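Local structure of proximal thread matrix protein 1 (Mytilus galloprovincialis, 4CN9) at residues I200-G205 against L222-F227; K78-E83 against S228-L233; V104-G109 against T140-G145; S378-S383 against L407-S412. The protein probably binds collagen in the matrix of the mussel byssus, through von Willebrand factor type A domains of which one carries a zinc-occupied MIDAS site. All coordinates share one frame; numbering follows the deposited sequence.

In the fold
Interactions 1, 2 and 3 belong to the first von Willebrand factor type A domain, while interaction 4 lies in the second, its centre about 23 to 31 Å from theirs. Interactions 1 and 2 touch, with centres about 12 Å apart: helix 73-85 and the turn 228-233 pack beside strand 195-202, to which edge strand 221-224 is paired. Interaction 3 lies about 17 Å from interaction 1, centre to centre, and reaches the same six-stranded sheet through strand 100-106, close to the zinc site. Along the chain, interactions 3 and 1 follow one another inside the loop that interaction 2 closes; interaction 4 comes last. Interaction 2 joins distant parts of the sequence; 1 and 3 are more local.

Interaction 1. Residues I200-G205 against L222-F227; sequences IGIGQG and LTTNSF
The CG2 methyl of Ile202 sits over the centre of the Phe227 ring, 3.7 Å from the centroid and only 2° off the ring normal, a CH-pi contact. The two side chains cross at about a right angle. Ile202 meets the ring face with CG2, which stands anti to the backbone N (chi1 -57°), while CG1 lies 3.8 Å from Thr224 CG2 and carries CD1 back to the ring at Phe227 CE2. Ile202 and Thr224 run side by side on one face of the sheet. The Phe227 side chain also lies about 4 Å from that of the zinc ligand Asp174. An alanine here would probably leave Ile202 CG2 without the ring it rests on and open a gap toward Met77.

Beneath these side chains the strands pair in parallel. Gly201 N donates to Leu222 O (2.8 Å), Gly201 O accepts from Thr224 N (3.0 Å), and Gly203 N reaches Thr224 O (3.0 Å) just as the first strand ends.

This is the pairing of a beta-alpha-beta unit, strand 195-202, helix 208-214 and strand 221-224, at an edge of the six-stranded sheet. Strand 166-173 flanks 195-202 on its other side; helix 234-241 covers Ile200 and Leu222, and helix 73-85 packs on Phe227.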
loop_
_atom_site.group_PDB
_atom_site.type_symbol
_atom_site.label_atom_id
_atom_site.label_comp_id
_atom_site.label_asym_id
_atom_site.label_seq_id
_atom_site.Cartn_x
_atom_site.Cartn_y
_atom_site.Cartn_z
ATOM N N ILE A 200 0.428 13.143 -0.488
ATOM C CA ILE A 200 1.241 14.115 0.235
ATOM C C ILE A 200 0.361 15.061 1.042
ATOM O O ILE A 200 -0.526 15.755 0.500
ATOM C CB ILE A 200 2.102 14.957 -0.714
ATOM C CG1 ILE A 200 3.000 14.061 -1.563
ATOM C CG2 ILE A 200 2.936 15.967 0.096
ATOM C CD1 ILE A 200 3.555 14.711 -2.802
ATOM N N GLY A 201 0.618 15.086 2.343
ATOM C CA GLY A 201 -0.090 15.938 3.272
ATOM C C GLY A 201 0.795 17.083 3.732
ATOM O O GLY A 201 1.940 16.881 4.125
ATOM N N ILE A 202 0.258 18.290 3.661
ATOM C CA ILE A 202 0.993 19.488 4.044
ATOM C C ILE A 202 0.298 20.229 5.184
ATOM O O ILE A 202 -0.902 20.490 5.126
ATOM C CB ILE A 202 1.153 20.424 2.849
ATOM C CG1 ILE A 202 1.847 19.682 1.713
ATOM C CG2 ILE A 202 1.984 21.644 3.242
ATOM C CD1 ILE A 202 1.189 19.827 0.380
ATOM N N GLY A 203 1.064 20.566 6.224
ATOM C CA GLY A 203 0.558 21.357 7.335
ATOM C C GLY A 203 -0.214 20.564 8.367
ATOM O O GLY A 203 -0.043 19.359 8.484
ATOM N N GLN A 204 -1.078 21.236 9.120
ATOM C CA GLN A 204 -1.770 20.599 10.234
ATOM C C GLN A 204 -3.229 20.224 9.950
ATOM O O GLN A 204 -3.900 19.667 10.816
ATOM C CB GLN A 204 -1.707 21.508 11.463
ATOM C CG GLN A 204 -0.294 21.762 11.975
ATOM C CD GLN A 204 0.417 20.482 12.382
ATOM O OE1 GLN A 204 -0.037 19.762 13.276
ATOM N NE2 GLN A 204 1.535 20.187 11.719
ATOM N N GLY A 205 -3.715 20.501 8.742
ATOM C CA GLY A 205 -5.139 20.372 8.454
ATOM C C GLY A 205 -5.602 19.049 7.853
ATOM O O GLY A 205 -6.793 18.730 7.894
ATOM N N LEU A 222 3.227 10.672 2.375
ATOM C CA LEU A 222 4.327 11.535 2.791
ATOM C C LEU A 222 3.761 12.808 3.412
ATOM O O LEU A 222 2.735 13.322 2.969
ATOM C CB LEU A 222 5.208 11.870 1.600
ATOM C CG LEU A 222 5.779 10.654 0.864
ATOM C CD1 LEU A 222 6.475 11.103 -0.378
ATOM C CD2 LEU A 222 6.713 9.857 1.749
ATOM N N THR A 223 4.409 13.299 4.463
ATOM C CA THR A 223 3.919 14.479 5.169
ATOM C C THR A 223 5.036 15.502 5.350
ATOM O O THR A 223 6.212 15.158 5.430
ATOM C CB THR A 223 3.339 14.125 6.555
ATOM O OG1 THR A 223 4.376 13.590 7.384
ATOM C CG2 THR A 223 2.219 13.101 6.429
ATOM N N THR A 224 4.652 16.767 5.398
ATOM C CA THR A 224 5.597 17.845 5.633
ATOM C C THR A 224 4.855 18.973 6.343
ATOM O O THR A 224 3.621 19.079 6.249
ATOM C CB THR A 224 6.235 18.326 4.320
ATOM O OG1 THR A 224 7.157 19.383 4.593
ATOM C CG2 THR A 224 5.180 18.830 3.352
ATOM N N ASN A 225 5.598 19.804 7.062
ATOM C CA ASN A 225 4.990 20.822 7.909
ATOM C C ASN A 225 4.633 22.105 7.173
ATOM O O ASN A 225 3.775 22.856 7.613
ATOM C CB ASN A 225 5.912 21.146 9.091
ATOM C CG ASN A 225 5.759 20.158 10.231
ATOM O OD1 ASN A 225 6.742 19.606 10.730
ATOM N ND2 ASN A 225 4.517 19.925 10.647
ATOM N N SER A 226 5.279 22.345 6.047
ATOM C CA SER A 226 5.083 23.581 5.320
ATOM C C SER A 226 5.312 23.369 3.838
ATOM O O SER A 226 6.011 22.438 3.423
ATOM C CB SER A 226 6.053 24.645 5.828
ATOM O OG SER A 226 7.381 24.157 5.756
ATOM N N PHE A 227 4.720 24.250 3.043
ATOM C CA PHE A 227 4.904 24.218 1.600
ATOM C C PHE A 227 6.360 24.497 1.255
ATOM O O PHE A 227 6.848 24.086 0.208
ATOM C CB PHE A 227 3.978 25.239 0.933
ATOM C CG PHE A 227 2.510 24.923 1.101
ATOM C CD1 PHE A 227 1.809 25.384 2.202
ATOM C CD2 PHE A 227 1.843 24.150 0.163
ATOM C CE1 PHE A 227 0.459 25.089 2.357
ATOM C CE2 PHE A 227 0.494 23.849 0.314
ATOM C CZ PHE A 227 -0.191 24.313 1.408
#

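Interaction 2. Residues K78-E83 against S228-L233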
loop_
_atom_site.group_PDB
_atom_site.type_symbol
_atom_site.label_atom_id
_atom_site.label_comp_id
_atom_site.label_asym_id
_atom_site.label_seq_id
_atom_site.Cartn_x
_atom_site.Cartn_y
_atom_site.Cartn_z
ATOM N N LYS A 78 3.504 24.514 -7.366
ATOM C CA LYS A 78 3.722 24.413 -8.799
ATOM C C LYS A 78 5.148 23.972 -9.099
ATOM O O LYS A 78 5.391 23.134 -9.976
ATOM C CB LYS A 78 3.446 25.755 -9.474
ATOM C CG LYS A 78 1.982 26.092 -9.566
ATOM C CD LYS A 78 1.760 27.453 -10.159
ATOM C CE LYS A 78 0.278 27.694 -10.397
ATOM N NZ LYS A 78 0.036 28.927 -11.164
ATOM N N ASP A 79 6.097 24.560 -8.376
ATOM C CA ASP A 79 7.510 24.240 -8.566
ATOM C C ASP A 79 7.789 22.777 -8.250
ATOM O O ASP A 79 8.530 22.097 -8.970
ATOM C CB ASP A 79 8.381 25.170 -7.714
ATOM C CG ASP A 79 8.386 26.601 -8.240
ATOM O OD1 ASP A 79 7.920 26.817 -9.374
ATOM O OD2 ASP A 79 8.862 27.508 -7.527
ATOM N N PHE A 80 7.176 22.288 -7.182
ATOM C CA PHE A 80 7.320 20.892 -6.818
ATOM C C PHE A 80 6.844 19.995 -7.963
ATOM O O PHE A 80 7.496 19.009 -8.291
ATOM C CB PHE A 80 6.555 20.598 -5.523
ATOM C CG PHE A 80 6.622 19.165 -5.098
ATOM C CD1 PHE A 80 7.766 18.660 -4.508
ATOM C CD2 PHE A 80 5.549 18.313 -5.304
ATOM C CE1 PHE A 80 7.834 17.346 -4.111
ATOM C CE2 PHE A 80 5.617 16.992 -4.920
ATOM C CZ PHE A 80 6.762 16.508 -4.318
ATOM N N VAL A 81 5.721 20.350 -8.585
ATOM C CA VAL A 81 5.156 19.517 -9.644
ATOM C C VAL A 81 6.035 19.582 -10.892
ATOM O O VAL A 81 6.220 18.589 -11.583
ATOM C CB VAL A 81 3.700 19.929 -9.972
ATOM C CG1 VAL A 81 3.147 19.107 -11.126
ATOM C CG2 VAL A 81 2.826 19.767 -8.730
ATOM N N LYS A 82 6.593 20.757 -11.162
ATOM C CA LYS A 82 7.568 20.904 -12.234
ATOM C C LYS A 82 8.764 19.986 -12.034
ATOM O O LYS A 82 9.270 19.397 -12.984
ATOM C CB LYS A 82 8.050 22.347 -12.314
ATOM C CG LYS A 82 7.033 23.296 -12.843
ATOM C CD LYS A 82 7.611 24.706 -12.949
ATOM C CE LYS A 82 6.525 25.693 -13.309
ATOM N NZ LYS A 82 6.980 27.099 -13.182
ATOM N N GLU A 83 9.224 19.873 -10.795
ATOM C CA GLU A 83 10.353 19.016 -10.488
ATOM C C GLU A 83 10.018 17.537 -10.720
ATOM O O GLU A 83 10.858 16.767 -11.185
ATOM C CB GLU A 83 10.815 19.270 -9.051
ATOM C CG GLU A 83 11.449 20.656 -8.906
ATOM C CD GLU A 83 11.548 21.118 -7.472
ATOM O OE1 GLU A 83 11.373 20.290 -6.562
ATOM O OE2 GLU A 83 11.802 22.318 -7.256
ATOM N N SER A 228 7.055 25.196 2.150
ATOM C CA SER A 228 8.468 25.523 1.943
ATOM C C SER A 228 9.351 24.286 1.895
ATOM O O SER A 228 10.417 24.306 1.288
ATOM C CB SER A 228 8.972 26.452 3.051
ATOM O OG SER A 228 8.136 27.593 3.166
ATOM N N GLU A 229 8.904 23.208 2.529
ATOM C CA GLU A 229 9.706 21.994 2.617
ATOM C C GLU A 229 9.292 20.901 1.633
ATOM O O GLU A 229 9.823 19.793 1.679
ATOM C CB GLU A 229 9.648 21.446 4.034
ATOM C CG GLU A 229 10.252 22.375 5.061
ATOM C CD GLU A 229 10.185 21.796 6.452
ATOM O OE1 GLU A 229 9.080 21.397 6.878
ATOM O OE2 GLU A 229 11.237 21.722 7.116
ATOM N N LEU A 230 8.371 21.209 0.730
ATOM C CA LEU A 230 7.921 20.222 -0.242
ATOM C C LEU A 230 9.076 19.553 -0.947
ATOM O O LEU A 230 9.040 18.351 -1.205
ATOM C CB LEU A 230 7.019 20.861 -1.299
ATOM C CG LEU A 230 5.537 20.678 -1.025
ATOM C CD1 LEU A 230 4.745 21.492 -2.013
ATOM C CD2 LEU A 230 5.139 19.188 -1.069
ATOM N N SER A 231 10.093 20.340 -1.282
ATOM C CA SER A 231 11.205 19.846 -2.077
ATOM C C SER A 231 11.940 18.706 -1.378
ATOM O O SER A 231 12.578 17.878 -2.031
ATOM C CB SER A 231 12.177 20.985 -2.401
ATOM O OG SER A 231 12.685 21.557 -1.214
ATOM N N THR A 232 11.847 18.645 -0.055
ATOM C CA THR A 232 12.517 17.578 0.676
ATOM C C THR A 232 11.828 16.225 0.463
ATOM O O THR A 232 12.335 15.192 0.886
ATOM C CB THR A 232 12.617 17.880 2.187
ATOM O OG1 THR A 232 11.321 17.852 2.791
ATOM C CG2 THR A 232 13.267 19.240 2.426
ATOM N N LEU A 233 10.682 16.225 -0.210
ATOM C CA LEU A 233 9.950 14.985 -0.424
ATOM C C LEU A 233 10.160 14.451 -1.831
ATOM O O LEU A 233 9.703 13.355 -2.148
ATOM C CB LEU A 233 8.447 15.186 -0.181
ATOM C CG LEU A 233 7.991 15.712 1.184
ATOM C CD1 LEU A 233 6.476 15.829 1.199
ATOM C CD2 LEU A 233 8.466 14.831 2.333
#
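Phe80 lays one face of its ring under Leu230, whose CD2 methyl stands over the centre, 4.2 Å from the centroid and 5° off the ring normal. Two plain apolar contacts flank this CH-pi contact: Leu230 CB lies 4.0 Å from Phe80 CD1, and Leu230 CD1 approaches Phe80 CB at the same distance of 4.0 Å. The leucine therefore spans the aromatic side chain from its CB to the ring, and the two side chains cross at about a right angle. Phe80 extends from helix 73-85 with CG anti to the backbone N (chi1 178°), on the side of the 3-10 segment 228-233.

The same ring also meets backbone. Its CE1 comes 3.3 Å from Leu230 O, and the carbonyl carbon of Leu233 lies at the ring edge, near its plane. Within the turn, Glu229 O accepts from both Thr232 N and Thr232 OG1, the latter at 2.7 Å, so the backbone that carries Leu230 is itself pinned. Farther out, Glu83 OE1 passes Ser231 CB at 4.3 Å.

Met172 of strand 166-173 and Ile200 of strand 195-202 touch both Phe80 and Leu230, so the pair fills the core between helix, turn and sheet of the type A domain. An alanine in place of Phe80 would probably leave Leu230 CD2 without the ring beneath it and open a gap above Ile200.

With no hydrogen bond or salt bridge between the segments, the contact rests on CH-pi and dispersion contacts, which depend on shape and burial more than on the direction of any one bond.

Interaction 3. Residues V104-G109 against T140-G145; sequences VQFSQG and TEIGTG
Glu141 OE2 accepts from Gly109 N at 2.9 Å in a nearly straight bond (169°), the donor standing above the carboxylate plane. A water held by Gln108 NE2 also lies close to OE2, at a spacing too short to be trusted. The Glu141 chain is extended at chi2 (176°), which carries CD out to Gly109. The other oxygen, Glu141 OE1, uses its anti lone pair for Thr144 OG1, 2.8 Å away, so both oxygens of this buried carboxylate are engaged and its rotation is restrained. The backbone adds a further tie, Glu141 N to Ser107 O at 2.9 Å.

These bonds join the end of strand 100-106 to the N-terminal end of helix 142-153, with Glu141 at the N-cap position. In the type A fold this is the rim of the sheet that carries the MIDAS site, where zinc is bound here by Ser63, Ser65 and Asp174; the Thr140 side chain lies about 4 Å from the ion. Ser107 OG is hydrogen-bonded to Asp62.

Apart from these polar bonds, the Phe106 ring reaches the helix start. Its CE2 atom lies 3.7 Å from Ile142 CG1 and 3.8 Å from Thr140 CG2, while CD2 meets Glu141 O at 3.6 Å. Phe106 CB also lies against the CA of Gly145.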
loop_
_atom_site.group_PDB
_atom_site.type_symbol
_atom_site.label_atom_id
_atom_site.label_comp_id
_atom_site.label_asym_id
_atom_site.label_seq_id
_atom_site.Cartn_x
_atom_site.Cartn_y
_atom_site.Cartn_z
ATOM N N VAL A 104 -5.066 17.822 -12.279
ATOM C CA VAL A 104 -6.454 18.034 -11.925
ATOM C C VAL A 104 -6.519 18.793 -10.609
ATOM O O VAL A 104 -5.924 18.365 -9.607
ATOM C CB VAL A 104 -7.144 16.671 -11.765
ATOM C CG1 VAL A 104 -8.530 16.823 -11.157
ATOM C CG2 VAL A 104 -7.182 15.958 -13.111
ATOM N N GLN A 105 -7.199 19.939 -10.620
ATOM C CA GLN A 105 -7.370 20.750 -9.410
ATOM C C GLN A 105 -8.638 20.324 -8.686
ATOM O O GLN A 105 -9.637 19.980 -9.316
ATOM C CB GLN A 105 -7.459 22.249 -9.747
ATOM C CG GLN A 105 -6.279 22.803 -10.512
ATOM C CD GLN A 105 -6.583 24.138 -11.235
ATOM O OE1 GLN A 105 -6.253 24.309 -12.408
ATOM N NE2 GLN A 105 -7.193 25.074 -10.530
ATOM N N PHE A 106 -8.607 20.345 -7.363
ATOM C CA PHE A 106 -9.782 19.967 -6.585
ATOM C C PHE A 106 -9.862 20.764 -5.288
ATOM O O PHE A 106 -8.838 21.031 -4.634
ATOM C CB PHE A 106 -9.770 18.458 -6.275
ATOM C CG PHE A 106 -8.908 18.092 -5.087
ATOM C CD1 PHE A 106 -7.544 17.864 -5.241
ATOM C CD2 PHE A 106 -9.461 18.007 -3.820
ATOM C CE1 PHE A 106 -6.744 17.558 -4.140
ATOM C CE2 PHE A 106 -8.672 17.705 -2.711
ATOM C CZ PHE A 106 -7.317 17.477 -2.871
ATOM N N SER A 107 -11.087 21.168 -4.945
ATOM C CA SER A 107 -11.419 21.696 -3.625
ATOM C C SER A 107 -12.944 21.699 -3.534
ATOM O O SER A 107 -13.557 20.719 -3.080
ATOM C CB SER A 107 -10.815 23.095 -3.346
ATOM O OG SER A 107 -11.014 24.035 -4.389
ATOM N N GLN A 108 -13.553 22.786 -3.984
ATOM C CA GLN A 108 -14.972 22.782 -4.275
ATOM C C GLN A 108 -15.107 22.379 -5.754
ATOM O O GLN A 108 -14.741 23.120 -6.681
ATOM C CB GLN A 108 -15.598 24.150 -3.965
ATOM C CG GLN A 108 -17.116 24.183 -4.114
ATOM C CD GLN A 108 -17.540 24.362 -5.556
ATOM O OE1 GLN A 108 -17.228 25.378 -6.182
ATOM N NE2 GLN A 108 -18.230 23.363 -6.101
ATOM N N GLY A 109 -15.579 21.162 -5.965
ATOM C CA GLY A 109 -15.530 20.560 -7.283
ATOM C C GLY A 109 -14.117 20.328 -7.813
ATOM O O GLY A 109 -13.100 20.528 -7.134
ATOM N N THR A 140 -13.113 20.888 0.637
ATOM C CA THR A 140 -12.063 19.970 0.174
ATOM C C THR A 140 -12.657 18.599 -0.170
ATOM O O THR A 140 -12.895 17.774 0.713
ATOM C CB THR A 140 -10.958 19.818 1.240
ATOM O OG1 THR A 140 -10.408 21.103 1.540
ATOM C CG2 THR A 140 -9.830 18.894 0.761
ATOM N N GLU A 141 -12.903 18.356 -1.454
ATOM C CA GLU A 141 -13.553 17.121 -1.881
ATOM C C GLU A 141 -12.540 16.143 -2.462
ATOM O O GLU A 141 -12.448 15.981 -3.682
ATOM C CB GLU A 141 -14.626 17.405 -2.933
ATOM C CG GLU A 141 -15.732 18.336 -2.501
ATOM C CD GLU A 141 -16.701 18.637 -3.654
ATOM O OE1 GLU A 141 -17.098 17.697 -4.368
ATOM O OE2 GLU A 141 -17.052 19.810 -3.863
ATOM N N ILE A 142 -11.804 15.473 -1.583
ATOM C CA ILE A 142 -10.785 14.532 -2.008
ATOM C C ILE A 142 -11.424 13.394 -2.815
ATOM O O ILE A 142 -10.905 12.972 -3.852
ATOM C CB ILE A 142 -10.007 13.972 -0.787
ATOM C CG1 ILE A 142 -9.229 15.109 -0.100
ATOM C CG2 ILE A 142 -9.092 12.829 -1.213
ATOM C CD1 ILE A 142 -8.294 14.669 1.046
ATOM N N GLY A 143 -12.547 12.883 -2.332
ATOM C CA GLY A 143 -13.196 11.766 -2.991
ATOM C C GLY A 143 -13.718 12.132 -4.368
ATOM O O GLY A 143 -13.630 11.324 -5.293
ATOM N N THR A 144 -14.267 13.338 -4.508
ATOM C CA THR A 144 -14.756 13.795 -5.809
ATOM C C THR A 144 -13.591 13.884 -6.776
ATOM O O THR A 144 -13.718 13.521 -7.941
ATOM C CB THR A 144 -15.486 15.140 -5.719
ATOM O OG1 THR A 144 -16.540 15.029 -4.761
ATOM C CG2 THR A 144 -16.082 15.543 -7.064
ATOM N N GLY A 145 -12.438 14.333 -6.281
ATOM C CA GLY A 145 -11.228 14.372 -7.091
ATOM C C GLY A 145 -10.823 12.988 -7.583
ATOM O O GLY A 145 -10.533 12.800 -8.768
HETATM O O HOH W 1 -19.090 21.010 -4.712
#

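Interaction 4. Residues S378-S383 against L407-S412; sequences SPEHES and LINIAS
Pro379 and Ile410 join two helices of the second von Willebrand factor type A domain: the start of helix 379-388 meets the C-terminal end of helix 404-410, next to strand 391-398. The inner half is tight. Pro379 CB presses on Ile410 CG2 at 3.5 Å, closer than usual for two carbons, and Ser383 CB lies 3.8 Å from Ile410 CB. Ser383 CB also rests 3.5 Å from Ile410 O, the carbonyl that takes a hydrogen bond from Arg387 NH1. Beneath them, Ser383 touches Ile393 and Ile410 touches Ala395, both on the strand.

The outer half is looser and carries water. Glu380 has CG anti to the backbone N (chi1 170°) and then bends at chi2 (86°), which swings its carboxylate carbon toward Asn409. There OE1 of Glu380 comes 3.2 Å from Asn409 CB. The two side chains cross at about a right angle, and the carboxylate and amide planes stand 88° apart. No direct hydrogen bond spans the segments. Water lies between them: one molecule is 2.8 Å from Glu380 O and 3.0 Å from Asn409 O, and a second lies 3.3 Å from Glu380 OE2.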
loop_
_atom_site.group_PDB
_atom_site.type_symbol
_atom_site.label_atom_id
_atom_site.label_comp_id
_atom_site.label_asym_id
_atom_site.label_seq_id
_atom_site.Cartn_x
_atom_site.Cartn_y
_atom_site.Cartn_z
ATOM N N SER A 378 3.359 -3.979 21.432
ATOM C CA SER A 378 2.415 -3.145 20.707
ATOM C C SER A 378 2.338 -3.569 19.225
ATOM O O SER A 378 3.335 -3.501 18.498
ATOM C CB SER A 378 2.852 -1.692 20.783
ATOM O OG SER A 378 2.251 -0.965 19.739
ATOM N N PRO A 379 1.158 -3.998 18.774
ATOM C CA PRO A 379 1.053 -4.384 17.355
ATOM C C PRO A 379 1.357 -3.207 16.415
ATOM O O PRO A 379 1.992 -3.402 15.362
ATOM C CB PRO A 379 -0.404 -4.825 17.212
ATOM C CG PRO A 379 -0.851 -5.157 18.618
ATOM C CD PRO A 379 -0.099 -4.209 19.510
ATOM N N GLU A 380 0.925 -2.005 16.790
ATOM C CA GLU A 380 1.176 -0.819 15.974
ATOM C C GLU A 380 2.676 -0.570 15.821
ATOM O O GLU A 380 3.168 -0.348 14.715
ATOM C CB GLU A 380 0.506 0.413 16.584
ATOM C CG GLU A 380 0.918 1.746 15.943
ATOM C CD GLU A 380 0.093 2.110 14.717
ATOM O OE1 GLU A 380 -0.893 1.396 14.418
ATOM O OE2 GLU A 380 0.427 3.116 14.047
ATOM N N HIS A 381 3.406 -0.626 16.926
ATOM C CA HIS A 381 4.842 -0.376 16.878
ATOM C C HIS A 381 5.622 -1.474 16.127
ATOM O O HIS A 381 6.501 -1.174 15.312
ATOM C CB HIS A 381 5.394 -0.215 18.291
ATOM C CG HIS A 381 6.857 0.095 18.334
ATOM N ND1 HIS A 381 7.789 -0.769 18.868
ATOM C CD2 HIS A 381 7.553 1.170 17.891
ATOM C CE1 HIS A 381 8.995 -0.239 18.754
ATOM N NE2 HIS A 381 8.877 0.939 18.172
ATOM N N GLU A 382 5.313 -2.739 16.403
ATOM C CA GLU A 382 6.039 -3.844 15.766
ATOM C C GLU A 382 5.757 -3.897 14.270
ATOM O O GLU A 382 6.640 -4.200 13.473
ATOM C CB GLU A 382 5.704 -5.198 16.419
ATOM C CG GLU A 382 6.017 -5.294 17.905
ATOM C CD GLU A 382 7.491 -5.129 18.232
ATOM O OE1 GLU A 382 8.350 -5.382 17.361
ATOM O OE2 GLU A 382 7.785 -4.732 19.376
ATOM N N SER A 383 4.529 -3.592 13.874
ATOM C CA SER A 383 4.195 -3.591 12.458
ATOM C C SER A 383 4.868 -2.407 11.768
ATOM O O SER A 383 5.325 -2.528 10.649
ATOM C CB SER A 383 2.682 -3.526 12.243
ATOM O OG SER A 383 2.130 -2.435 12.965
ATOM N N LEU A 407 -6.301 -5.060 13.344
ATOM C CA LEU A 407 -5.981 -5.542 12.005
ATOM C C LEU A 407 -5.561 -4.363 11.136
ATOM O O LEU A 407 -4.559 -4.420 10.424
ATOM C CB LEU A 407 -7.171 -6.256 11.380
ATOM C CG LEU A 407 -7.729 -7.479 12.109
ATOM C CD1 LEU A 407 -8.877 -8.036 11.302
ATOM C CD2 LEU A 407 -6.651 -8.520 12.366
ATOM N N ILE A 408 -6.322 -3.283 11.225
ATOM C CA ILE A 408 -6.060 -2.095 10.420
ATOM C C ILE A 408 -4.726 -1.473 10.823
ATOM O O ILE A 408 -3.952 -1.048 9.962
ATOM C CB ILE A 408 -7.209 -1.057 10.535
ATOM C CG1 ILE A 408 -8.463 -1.550 9.796
ATOM C CG2 ILE A 408 -6.774 0.286 9.958
ATOM C CD1 ILE A 408 -9.747 -0.761 10.155
ATOM N N ASN A 409 -4.423 -1.451 12.122
ATOM C CA ASN A 409 -3.138 -0.921 12.566
ATOM C C ASN A 409 -1.935 -1.681 12.025
ATOM O O ASN A 409 -0.911 -1.079 11.710
ATOM C CB ASN A 409 -3.032 -0.893 14.089
ATOM C CG ASN A 409 -3.954 0.132 14.721
ATOM O OD1 ASN A 409 -4.526 0.981 14.035
ATOM N ND2 ASN A 409 -4.090 0.061 16.037
ATOM N N ILE A 410 -2.025 -3.004 11.949
ATOM C CA ILE A 410 -0.851 -3.773 11.580
ATOM C C ILE A 410 -0.683 -3.941 10.082
ATOM O O ILE A 410 0.430 -4.085 9.625
ATOM C CB ILE A 410 -0.783 -5.167 12.254
ATOM C CG1 ILE A 410 -1.792 -6.120 11.658
ATOM C CG2 ILE A 410 -0.958 -5.061 13.772
ATOM C CD1 ILE A 410 -1.542 -7.570 12.060
ATOM N N ALA A 411 -1.772 -3.963 9.329
ATOM C CA ALA A 411 -1.685 -4.209 7.891
ATOM C C ALA A 411 -1.027 -3.048 7.160
ATOM O O ALA A 411 -1.034 -1.913 7.642
ATOM C CB ALA A 411 -3.049 -4.477 7.309
ATOM N N SER A 412 -0.486 -3.341 5.981
ATOM C CA SER A 412 0.175 -2.339 5.149
ATOM C C SER A 412 -0.861 -1.428 4.492
ATOM O O SER A 412 -0.542 -0.331 4.005
ATOM C CB SER A 412 1.050 -3.015 4.082
ATOM O OG SER A 412 2.252 -3.543 4.631
HETATM O O HOH W 2 1.545 0.453 12.595
HETATM O O HOH W 3 -0.515 2.274 11.048
#